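Local structure of annexin A8 (Homo sapiens, 1W3W) at residues S19-D24 with Q57-S62; P25-L30 with K61-Q66; Y97-L102 with R129-A134; Y257-L262 with C293-M298. The protein acts as an anticoagulant by indirectly inhibiting the thromboplastin-specific complex of the coagulation cascade and, like other annexins, binds calcium and phospholipids. One frame throughout, in Å; residues are numbered along the deposited sequence.

Contact 1: residues S19-D24 with Q57-S62; sequences SHFNPD and QQIAKS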
# COMPACT_ATOMS: atom_id res chain seq x y z
N SER A 19 -9.04 4.53 -25.27
CA SER A 19 -10.13 4.99 -26.14
C SER A 19 -10.84 3.82 -26.81
O SER A 19 -12.06 3.83 -26.98
CB SER A 19 -9.60 5.96 -27.21
OG SER A 19 -9.01 5.27 -28.30
N HIS A 20 -10.05 2.81 -27.21
CA HIS A 20 -10.57 1.60 -27.85
C HIS A 20 -9.42 0.62 -28.11
O HIS A 20 -8.42 0.99 -28.75
CB HIS A 20 -11.25 1.94 -29.17
CG HIS A 20 -11.77 0.75 -29.89
ND1 HIS A 20 -12.24 -0.37 -29.23
CD2 HIS A 20 -11.88 0.48 -31.21
CE1 HIS A 20 -12.62 -1.27 -30.11
NE2 HIS A 20 -12.42 -0.78 -31.33
N PHE A 21 -9.56 -0.63 -27.66
CA PHE A 21 -8.38 -1.50 -27.52
C PHE A 21 -8.60 -2.96 -27.94
O PHE A 21 -9.50 -3.64 -27.44
CB PHE A 21 -7.92 -1.45 -26.05
CG PHE A 21 -6.71 -2.27 -25.77
CD1 PHE A 21 -5.49 -1.94 -26.34
CD2 PHE A 21 -6.78 -3.38 -24.94
CE1 PHE A 21 -4.36 -2.71 -26.08
CE2 PHE A 21 -5.67 -4.14 -24.68
CZ PHE A 21 -4.46 -3.81 -25.25
N ASN A 22 -7.76 -3.42 -28.86
CA ASN A 22 -7.70 -4.83 -29.26
C ASN A 22 -6.52 -5.49 -28.54
O ASN A 22 -5.37 -5.18 -28.85
CB ASN A 22 -7.52 -4.93 -30.79
CG ASN A 22 -7.33 -6.37 -31.29
OD1 ASN A 22 -7.59 -7.34 -30.57
ND2 ASN A 22 -6.89 -6.51 -32.54
N PRO A 23 -6.79 -6.39 -27.59
CA PRO A 23 -5.71 -7.07 -26.83
C PRO A 23 -4.97 -8.20 -27.57
O PRO A 23 -3.94 -8.66 -27.05
CB PRO A 23 -6.46 -7.67 -25.65
CG PRO A 23 -7.80 -7.95 -26.19
CD PRO A 23 -8.12 -6.82 -27.12
N ASP A 24 -5.48 -8.65 -28.71
CA ASP A 24 -4.96 -9.86 -29.36
C ASP A 24 -3.50 -9.77 -29.78
O ASP A 24 -2.75 -10.69 -29.52
CB ASP A 24 -5.85 -10.25 -30.56
CG ASP A 24 -7.22 -10.77 -30.15
OD1 ASP A 24 -7.48 -11.02 -28.94
OD2 ASP A 24 -8.12 -10.98 -30.98
N GLN A 57 -5.80 -7.28 -18.11
CA GLN A 57 -6.81 -8.31 -17.88
C GLN A 57 -7.40 -8.79 -19.21
O GLN A 57 -7.65 -9.99 -19.40
CB GLN A 57 -7.93 -7.79 -16.96
CG GLN A 57 -7.46 -7.24 -15.59
CD GLN A 57 -6.49 -8.14 -14.88
OE1 GLN A 57 -6.65 -9.35 -14.89
NE2 GLN A 57 -5.48 -7.56 -14.25
N GLN A 58 -7.59 -7.87 -20.15
CA GLN A 58 -8.05 -8.20 -21.49
C GLN A 58 -7.01 -9.03 -22.24
O GLN A 58 -7.35 -10.00 -22.92
CB GLN A 58 -8.37 -6.93 -22.28
CG GLN A 58 -9.49 -6.10 -21.69
CD GLN A 58 -9.70 -4.78 -22.46
OE1 GLN A 58 -9.31 -3.72 -21.98
NE2 GLN A 58 -10.31 -4.87 -23.62
N ILE A 59 -5.75 -8.64 -22.11
CA ILE A 59 -4.64 -9.39 -22.68
C ILE A 59 -4.59 -10.83 -22.11
O ILE A 59 -4.42 -11.79 -22.86
CB ILE A 59 -3.30 -8.65 -22.46
CG1 ILE A 59 -3.26 -7.37 -23.30
CG2 ILE A 59 -2.13 -9.52 -22.85
CD1 ILE A 59 -2.15 -6.43 -22.92
N ALA A 60 -4.77 -10.96 -20.81
CA ALA A 60 -4.78 -12.28 -20.17
C ALA A 60 -5.89 -13.16 -20.74
O ALA A 60 -5.66 -14.35 -21.04
CB ALA A 60 -4.93 -12.16 -18.65
N LYS A 61 -7.07 -12.58 -20.94
CA LYS A 61 -8.21 -13.33 -21.49
C LYS A 61 -7.96 -13.77 -22.93
O LYS A 61 -8.24 -14.91 -23.31
CB LYS A 61 -9.49 -12.51 -21.42
CG LYS A 61 -10.74 -13.31 -21.75
CD LYS A 61 -12.02 -12.60 -21.29
CE LYS A 61 -13.17 -12.74 -22.30
NZ LYS A 61 -14.44 -13.22 -21.66
N SER A 62 -7.43 -12.86 -23.74
CA SER A 62 -7.07 -13.16 -25.12
C SER A 62 -5.98 -14.22 -25.20
O SER A 62 -6.03 -15.08 -26.06
CB SER A 62 -6.62 -11.89 -25.86
OG SER A 62 -6.10 -12.21 -27.14
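In annexin repeat 1, the loop leading into the first helix, 24-34, packs on the third, 53-67. Gln58 is the first residue of 57-62 to meet the loop. Its CG lies anti to the carbonyl carbon and the chain runs out extended, so the amide reaches Phe21. Gln58 OE1 lies 3.9 Å from Phe21 CD2, and the amide and ring planes are turned 76° apart. Closer to the helix, Gln58 CB packs on Pro23 CB at 3.9 Å. Pro23 CB also sits 3.7 Å from the backbone O of Gln58. Ile59 follows and is buried. Its CG1 touches Pro23 CB at 4.0 Å, and its CD1 comes to the edge of the Phe21 ring, near the ring plane. Beyond the contact, Ile59 also packs on Leu30. One turn after Gln58, Ser62 makes the polar link. Its OG, anti to the backbone N, donates to Asp24 OD1 at 2.6 Å. The same OG receives a bond from Gln66 NE2, so two bonds grip this buried hydroxyl. An alanine in place of Ser62 would lose both bonds and would probably leave the Asp24 carboxylate less firmly placed at the start of its helix. Asp24 is also fixed through its backbone. Asn22 caps this helix end, its OD1 accepting from Asp24 N at 3.1 Å with an N-H...O angle of 163°. The donor stands well above the Asn22 carbonyl plane. The Ser62 hydroxyl likewise meets Asp24 OD1 from above the carboxylate plane, 32° out of it.

Contact 2: residues P25-L30 with K61-Q66; sequences PDAETL and KSFKAQ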
# COMPACT_ATOMS: atom_id res chain seq x y z
N PRO A 25 -3.07 -8.69 -30.44
CA PRO A 25 -1.65 -8.55 -30.81
C PRO A 25 -0.70 -8.57 -29.61
O PRO A 25 0.34 -9.19 -29.69
CB PRO A 25 -1.59 -7.18 -31.49
CG PRO A 25 -2.99 -6.87 -31.91
CD PRO A 25 -3.88 -7.56 -30.93
N ASP A 26 -1.07 -7.89 -28.53
CA ASP A 26 -0.25 -7.91 -27.31
C ASP A 26 -0.12 -9.34 -26.75
O ASP A 26 0.95 -9.74 -26.32
CB ASP A 26 -0.85 -6.98 -26.26
CG ASP A 26 -0.56 -5.51 -26.53
OD1 ASP A 26 -1.32 -4.66 -26.04
OD2 ASP A 26 0.41 -5.11 -27.20
N ALA A 27 -1.22 -10.08 -26.74
CA ALA A 27 -1.19 -11.47 -26.29
C ALA A 27 -0.23 -12.27 -27.15
O ALA A 27 0.56 -13.06 -26.66
CB ALA A 27 -2.59 -12.09 -26.34
N GLU A 28 -0.28 -12.04 -28.46
CA GLU A 28 0.64 -12.70 -29.38
C GLU A 28 2.10 -12.31 -29.16
O GLU A 28 2.99 -13.15 -29.25
CB GLU A 28 0.25 -12.43 -30.84
CG GLU A 28 0.87 -13.43 -31.80
CD GLU A 28 0.55 -13.10 -33.24
OE1 GLU A 28 0.85 -11.98 -33.67
OE2 GLU A 28 -0.01 -13.98 -33.94
N THR A 29 2.36 -11.04 -28.86
CA THR A 29 3.70 -10.63 -28.53
C THR A 29 4.23 -11.39 -27.31
O THR A 29 5.36 -11.85 -27.31
CB THR A 29 3.74 -9.14 -28.25
OG1 THR A 29 3.39 -8.43 -29.44
CG2 THR A 29 5.16 -8.68 -27.96
N LEU A 30 3.42 -11.53 -26.27
CA LEU A 30 3.85 -12.23 -25.07
C LEU A 30 4.08 -13.72 -25.35
O LEU A 30 5.05 -14.30 -24.87
CB LEU A 30 2.83 -12.07 -23.96
CG LEU A 30 2.62 -10.66 -23.44
CD1 LEU A 30 1.50 -10.63 -22.42
CD2 LEU A 30 3.91 -10.12 -22.85
N LYS A 61 -7.07 -12.58 -20.94
CA LYS A 61 -8.21 -13.33 -21.49
C LYS A 61 -7.96 -13.77 -22.93
O LYS A 61 -8.24 -14.91 -23.31
CB LYS A 61 -9.49 -12.51 -21.42
CG LYS A 61 -10.74 -13.31 -21.75
CD LYS A 61 -12.02 -12.60 -21.29
CE LYS A 61 -13.17 -12.74 -22.30
NZ LYS A 61 -14.44 -13.22 -21.66
N SER A 62 -7.43 -12.86 -23.74
CA SER A 62 -7.07 -13.16 -25.12
C SER A 62 -5.98 -14.22 -25.20
O SER A 62 -6.03 -15.08 -26.06
CB SER A 62 -6.62 -11.89 -25.86
OG SER A 62 -6.10 -12.21 -27.14
N PHE A 63 -5.02 -14.16 -24.29
CA PHE A 63 -3.91 -15.10 -24.25
C PHE A 63 -4.43 -16.52 -23.98
O PHE A 63 -3.97 -17.46 -24.61
CB PHE A 63 -2.91 -14.68 -23.18
CG PHE A 63 -1.65 -15.50 -23.15
CD1 PHE A 63 -1.57 -16.68 -22.41
CD2 PHE A 63 -0.51 -15.06 -23.83
CE1 PHE A 63 -0.39 -17.42 -22.37
CE2 PHE A 63 0.67 -15.80 -23.78
CZ PHE A 63 0.73 -16.98 -23.06
N LYS A 64 -5.39 -16.66 -23.07
CA LYS A 64 -5.92 -17.97 -22.71
C LYS A 64 -6.82 -18.54 -23.82
O LYS A 64 -6.79 -19.75 -24.09
CB LYS A 64 -6.69 -17.90 -21.40
CG LYS A 64 -6.93 -19.29 -20.76
CD LYS A 64 -7.79 -19.20 -19.49
CE LYS A 64 -7.15 -18.31 -18.41
NZ LYS A 64 -7.61 -18.62 -17.01
N ALA A 65 -7.60 -17.68 -24.46
CA ALA A 65 -8.46 -18.09 -25.56
C ALA A 65 -7.64 -18.58 -26.76
O ALA A 65 -7.98 -19.60 -27.37
CB ALA A 65 -9.39 -16.95 -25.97
N GLN A 66 -6.56 -17.86 -27.08
CA GLN A 66 -5.72 -18.15 -28.26
C GLN A 66 -4.73 -19.30 -28.05
O GLN A 66 -4.49 -20.08 -28.96
CB GLN A 66 -4.91 -16.92 -28.66
CG GLN A 66 -5.69 -15.76 -29.26
CD GLN A 66 -4.75 -14.70 -29.82
OE1 GLN A 66 -4.12 -14.93 -30.84
NE2 GLN A 66 -4.63 -13.56 -29.13
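Ala27 presents its methyl group to helix 53-67, where it lies over Ser62, Phe63 and Gln66. Ala27 CB is 3.6 Å from Ser62 OG and 4.1 Å from Phe63 CB. Gln66 closes over the same methyl from one turn further on, with NE2 at 3.8 Å from Ala27 CB. That amide is steadied within its own helix. Gln66 NE2 donates to Ser62 OG at 2.8 Å, almost in the plane of the amide, while Ser62 OG gives its own proton to Asp24. Phe63 has CG anti to the backbone N (chi1 -174°), which swings the ring along helix 24-34. The ring meets this helix by its edge. Phe63 CD2 lies 3.6 Å from the carbonyl O of Ala27, and CE2 lies 4.3 Å from Leu30 CB. Elsewhere the Phe63 ring packs on Leu71 and Thr74 of helix 71-78 and meets Phe67 edge-to-face. No hydrogen bond joins 25-30 to 61-66. The small alanine lets the axes come within 8.6 Å, and they cross at -68°. This is close, steep packing of the first helix on the third, within the helical bundle of an annexin repeat.

Contact 3: residues Y97-L102 with R129-A134; sequences YEAKEL and REIMKA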
# COMPACT_ATOMS: atom_id res chain seq x y z
N TYR A 97 -5.13 -7.66 -5.55
CA TYR A 97 -3.70 -7.54 -5.30
C TYR A 97 -3.39 -7.36 -3.82
O TYR A 97 -2.57 -8.08 -3.26
CB TYR A 97 -3.11 -6.36 -6.08
CG TYR A 97 -1.63 -6.19 -5.85
CD1 TYR A 97 -0.76 -7.27 -5.95
CD2 TYR A 97 -1.10 -4.94 -5.54
CE1 TYR A 97 0.60 -7.11 -5.74
CE2 TYR A 97 0.26 -4.78 -5.35
CZ TYR A 97 1.10 -5.87 -5.44
OH TYR A 97 2.46 -5.70 -5.24
N GLU A 98 -4.06 -6.40 -3.19
CA GLU A 98 -3.87 -6.13 -1.76
C GLU A 98 -4.27 -7.34 -0.90
O GLU A 98 -3.60 -7.65 0.09
CB GLU A 98 -4.65 -4.88 -1.32
CG GLU A 98 -4.01 -3.58 -1.79
CD GLU A 98 -4.55 -3.09 -3.12
OE1 GLU A 98 -4.41 -1.89 -3.39
OE2 GLU A 98 -5.11 -3.88 -3.91
N ALA A 99 -5.35 -8.02 -1.28
CA ALA A 99 -5.76 -9.25 -0.60
C ALA A 99 -4.66 -10.31 -0.65
O ALA A 99 -4.42 -11.00 0.34
CB ALA A 99 -7.03 -9.78 -1.20
N LYS A 100 -4.00 -10.45 -1.80
CA LYS A 100 -2.89 -11.38 -1.93
C LYS A 100 -1.72 -10.97 -1.04
O LYS A 100 -1.15 -11.81 -0.35
CB LYS A 100 -2.42 -11.48 -3.38
CG LYS A 100 -1.22 -12.44 -3.61
CD LYS A 100 -0.09 -11.74 -4.36
CE LYS A 100 0.93 -12.74 -4.93
NZ LYS A 100 1.52 -13.61 -3.87
N GLU A 101 -1.37 -9.69 -1.04
CA GLU A 101 -0.30 -9.19 -0.18
C GLU A 101 -0.60 -9.43 1.31
O GLU A 101 0.30 -9.81 2.06
CB GLU A 101 -0.06 -7.70 -0.44
CG GLU A 101 0.58 -7.42 -1.78
CD GLU A 101 2.01 -7.91 -1.87
OE1 GLU A 101 2.31 -8.69 -2.78
OE2 GLU A 101 2.83 -7.51 -1.02
N LEU A 102 -1.84 -9.22 1.72
CA LEU A 102 -2.22 -9.42 3.12
C LEU A 102 -2.14 -10.91 3.51
O LEU A 102 -1.65 -11.27 4.58
CB LEU A 102 -3.63 -8.88 3.38
CG LEU A 102 -3.79 -7.36 3.36
CD1 LEU A 102 -5.25 -6.96 3.25
CD2 LEU A 102 -3.15 -6.72 4.59
N ARG A 129 -13.41 -2.38 1.86
CA ARG A 129 -14.57 -3.24 1.68
C ARG A 129 -14.33 -4.18 0.50
O ARG A 129 -14.66 -5.34 0.58
CB ARG A 129 -15.85 -2.43 1.44
CG ARG A 129 -17.10 -3.31 1.25
CD ARG A 129 -18.16 -2.75 0.28
NE ARG A 129 -18.09 -1.30 0.13
CZ ARG A 129 -18.45 -0.42 1.07
NH1 ARG A 129 -18.94 -0.82 2.23
NH2 ARG A 129 -18.32 0.88 0.82
N GLU A 130 -13.76 -3.65 -0.58
CA GLU A 130 -13.43 -4.43 -1.77
C GLU A 130 -12.31 -5.42 -1.51
O GLU A 130 -12.34 -6.53 -1.99
CB GLU A 130 -13.03 -3.51 -2.94
CG GLU A 130 -14.15 -2.63 -3.45
CD GLU A 130 -15.35 -3.43 -3.93
OE1 GLU A 130 -16.49 -3.05 -3.59
OE2 GLU A 130 -15.15 -4.44 -4.63
N ILE A 131 -11.32 -5.00 -0.74
CA ILE A 131 -10.21 -5.88 -0.39
C ILE A 131 -10.71 -7.05 0.48
O ILE A 131 -10.32 -8.19 0.28
CB ILE A 131 -9.09 -5.07 0.29
CG1 ILE A 131 -8.38 -4.19 -0.74
CG2 ILE A 131 -8.09 -6.00 0.96
CD1 ILE A 131 -7.55 -3.06 -0.17
N MET A 132 -11.58 -6.74 1.43
CA MET A 132 -12.17 -7.77 2.30
C MET A 132 -12.97 -8.81 1.53
O MET A 132 -12.89 -9.99 1.82
CB MET A 132 -13.08 -7.11 3.33
CG MET A 132 -12.30 -6.55 4.49
SD MET A 132 -13.37 -5.72 5.67
CE MET A 132 -13.03 -6.54 7.07
N LYS A 133 -13.72 -8.36 0.53
CA LYS A 133 -14.50 -9.26 -0.30
C LYS A 133 -13.59 -10.14 -1.14
O LYS A 133 -13.81 -11.34 -1.25
CB LYS A 133 -15.44 -8.45 -1.21
CG LYS A 133 -16.16 -9.29 -2.27
CD LYS A 133 -17.56 -8.75 -2.60
CE LYS A 133 -17.50 -7.47 -3.43
NZ LYS A 133 -18.60 -7.43 -4.46
N ALA A 134 -12.55 -9.54 -1.72
CA ALA A 134 -11.59 -10.28 -2.53
C ALA A 134 -10.86 -11.33 -1.70
O ALA A 134 -10.64 -12.45 -2.17
CB ALA A 134 -10.57 -9.32 -3.17
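In annexin repeat 2, the first helix, 96-107, crosses the third, 125-139, and this contact is their close point. The axes approach to 8.4 Å at a crossing angle of -64°. The contact is buried and apolar, with no hydrogen bond between the two segments. Ile131 carries most of it. Its CG1 lies anti to the carbonyl carbon and its CG2 anti to the backbone N, so the two branches serve different neighbours. The longer branch goes to Glu98, where Ile131 CD1 meets CB at 3.6 Å. The CG2 methyl touches Leu102 CD1 at 3.8 Å. Both pairs cross at about a right angle. Ala99 sits between them along its helix and packs its CB against the carbonyl O of Ile131 at 3.9 Å. The same methyl meets Ala134 CB at 4.1 Å. A glycine in place of Ile131 would remove both branches and would probably loosen the packing around Glu98 and Leu102. The Glu98 chain bends at chi2 (92°), and its carboxylate is used elsewhere: OE1 forms a salt bridge with Arg123 and OE2 accepts from Tyr95 N. It is CB and CG of Glu98 that pack on Ile131. Leu102 also touches Ile116, Ile119 and Leu120 of helix 113-122. Small alanines at a steep crossing, flanked by Ile131 and Leu102, form part of the interior of this helical annexin repeat.

Contact 4: residues Y257-L262 with C293-M298; sequences YFAERL and CHFKKM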
# COMPACT_ATOMS: atom_id res chain seq x y z
N TYR A 257 2.96 10.18 2.36
CA TYR A 257 3.16 8.91 3.06
C TYR A 257 3.81 7.88 2.13
O TYR A 257 4.77 7.19 2.50
CB TYR A 257 1.83 8.35 3.63
CG TYR A 257 1.97 6.90 4.05
CD1 TYR A 257 2.73 6.55 5.15
CD2 TYR A 257 1.37 5.88 3.32
CE1 TYR A 257 2.91 5.22 5.50
CE2 TYR A 257 1.54 4.56 3.67
CZ TYR A 257 2.29 4.24 4.76
OH TYR A 257 2.44 2.92 5.11
N PHE A 258 3.26 7.74 0.94
CA PHE A 258 3.77 6.76 -0.02
C PHE A 258 5.17 7.09 -0.47
O PHE A 258 5.97 6.18 -0.66
CB PHE A 258 2.82 6.59 -1.22
CG PHE A 258 1.56 5.85 -0.87
CD1 PHE A 258 0.34 6.46 -0.99
CD2 PHE A 258 1.62 4.54 -0.41
CE1 PHE A 258 -0.83 5.77 -0.64
CE2 PHE A 258 0.47 3.87 -0.07
CZ PHE A 258 -0.76 4.49 -0.19
N ALA A 259 5.49 8.37 -0.63
CA ALA A 259 6.85 8.78 -0.98
C ALA A 259 7.82 8.30 0.08
O ALA A 259 8.89 7.80 -0.23
CB ALA A 259 6.96 10.30 -1.13
N GLU A 260 7.44 8.46 1.35
CA GLU A 260 8.30 8.13 2.49
C GLU A 260 8.47 6.62 2.63
O GLU A 260 9.54 6.13 2.99
CB GLU A 260 7.70 8.72 3.77
CG GLU A 260 8.55 8.50 5.02
CD GLU A 260 7.88 9.07 6.26
OE1 GLU A 260 7.77 10.30 6.39
OE2 GLU A 260 7.44 8.26 7.09
N ARG A 261 7.41 5.89 2.31
CA ARG A 261 7.45 4.45 2.31
C ARG A 261 8.46 3.94 1.28
O ARG A 261 9.25 3.04 1.55
CB ARG A 261 6.06 3.92 2.00
CG ARG A 261 5.87 2.56 2.40
CD ARG A 261 5.82 2.34 3.91
NE ARG A 261 5.45 0.96 4.07
CZ ARG A 261 6.02 0.09 4.88
NH1 ARG A 261 6.97 0.45 5.74
NH2 ARG A 261 5.57 -1.15 4.88
N LEU A 262 8.43 4.54 0.10
CA LEU A 262 9.34 4.16 -0.97
C LEU A 262 10.79 4.51 -0.61
O LEU A 262 11.68 3.70 -0.83
CB LEU A 262 8.92 4.84 -2.27
CG LEU A 262 7.61 4.33 -2.89
CD1 LEU A 262 7.22 5.21 -4.05
CD2 LEU A 262 7.79 2.90 -3.33
N CYS A 293 6.53 13.78 -7.38
CA CYS A 293 6.72 15.19 -7.04
C CYS A 293 7.09 15.38 -5.57
O CYS A 293 8.03 16.13 -5.23
CB CYS A 293 5.45 15.95 -7.37
SG CYS A 293 5.55 17.70 -7.00
N HIS A 294 6.36 14.69 -4.70
CA HIS A 294 6.59 14.75 -3.26
C HIS A 294 7.95 14.18 -2.88
O HIS A 294 8.63 14.72 -2.01
CB HIS A 294 5.47 14.04 -2.48
CG HIS A 294 4.28 14.91 -2.23
ND1 HIS A 294 3.23 15.00 -3.11
CD2 HIS A 294 3.99 15.76 -1.21
CE1 HIS A 294 2.33 15.85 -2.64
NE2 HIS A 294 2.77 16.32 -1.48
N PHE A 295 8.35 13.10 -3.54
CA PHE A 295 9.66 12.49 -3.30
C PHE A 295 10.79 13.49 -3.54
O PHE A 295 11.72 13.60 -2.74
CB PHE A 295 9.86 11.28 -4.22
CG PHE A 295 10.93 10.35 -3.77
CD1 PHE A 295 10.61 9.24 -3.02
CD2 PHE A 295 12.25 10.59 -4.11
CE1 PHE A 295 11.60 8.37 -2.61
CE2 PHE A 295 13.24 9.74 -3.69
CZ PHE A 295 12.91 8.62 -2.94
N LYS A 296 10.71 14.18 -4.67
CA LYS A 296 11.67 15.22 -5.07
C LYS A 296 11.73 16.35 -4.06
O LYS A 296 12.81 16.79 -3.68
CB LYS A 296 11.28 15.83 -6.42
CG LYS A 296 12.15 15.42 -7.56
CD LYS A 296 11.80 16.21 -8.82
CE LYS A 296 12.96 17.06 -9.26
NZ LYS A 296 12.81 17.45 -10.67
N LYS A 297 10.56 16.83 -3.65
CA LYS A 297 10.46 17.94 -2.71
C LYS A 297 11.05 17.58 -1.36
O LYS A 297 11.77 18.38 -0.77
CB LYS A 297 9.02 18.40 -2.51
CG LYS A 297 8.39 19.14 -3.69
CD LYS A 297 7.48 20.30 -3.21
CE LYS A 297 6.98 21.20 -4.35
NZ LYS A 297 7.23 20.65 -5.72
N MET A 298 10.78 16.37 -0.89
CA MET A 298 11.16 15.96 0.46
C MET A 298 12.63 15.57 0.56
O MET A 298 13.27 15.85 1.56
CB MET A 298 10.28 14.78 0.95
CG MET A 298 8.78 15.09 1.01
SD MET A 298 7.76 13.56 1.02
CE MET A 298 8.28 12.98 2.61
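Annexin repeat 4 packs its first helix, 254-266, on helix 288-299 here. The axes are 8.8 Å apart at their closest and cross at -68°. Apolar contacts centre on the methyl of Ala259. Ala259 CB lies 4.2 Å from His294 CB and 4.0 Å from Met298 SD. The Met298 chain bends at chi3 (67°), and its CE ends near Glu260 CB. Aromatic contacts come from Phe295, whose CG is anti to the backbone N. It turns a ring edge to helix 254-266. CE1 of Phe295 lies 4.4 Å from Leu262 CB. The ring also packs on Tyr263 and meets Tyr299 edge-to-face. Polar groups bond outside the pair of segments, and no hydrogen bond crosses between them. Glu260 OE2 forms a salt bridge with Lys249, and His294 ND1 is hydrogen-bonded to Leu290 O. The repeat's calcium site is near but separate. Leu262 has its side chain about 5 Å from that of Met266, a calcium ligand, while the Phe295 side chain is about 11 Å from the bound ion. Closest of all across the segments is the meeting of Phe295 CD1 with the carbonyl O of Ala259, at 3.6 Å and near the ring plane.

In the fold
Contacts 2, 3 and 4 repeat one arrangement in annexin repeats 1, 2 and 4. In each, an alanine of the repeat's first helix faces a later helix at a steep crossing. A phenylalanine edge fills the joint in contacts 2 and 4, an isoleucine in contact 3. Contacts 2 and 3 are buried, whereas contacts 1 and 4 are partly buried. Contact 1 differs in joining a loop to a helix, and it alone has a hydrogen bond between its segments. It touches contact 2, and both use helix 53-67 and share Ser62. Contacts 3 and 4 lie nearer the chain's centre, on opposite sides of it. Contact 4 lies closest to the calcium site.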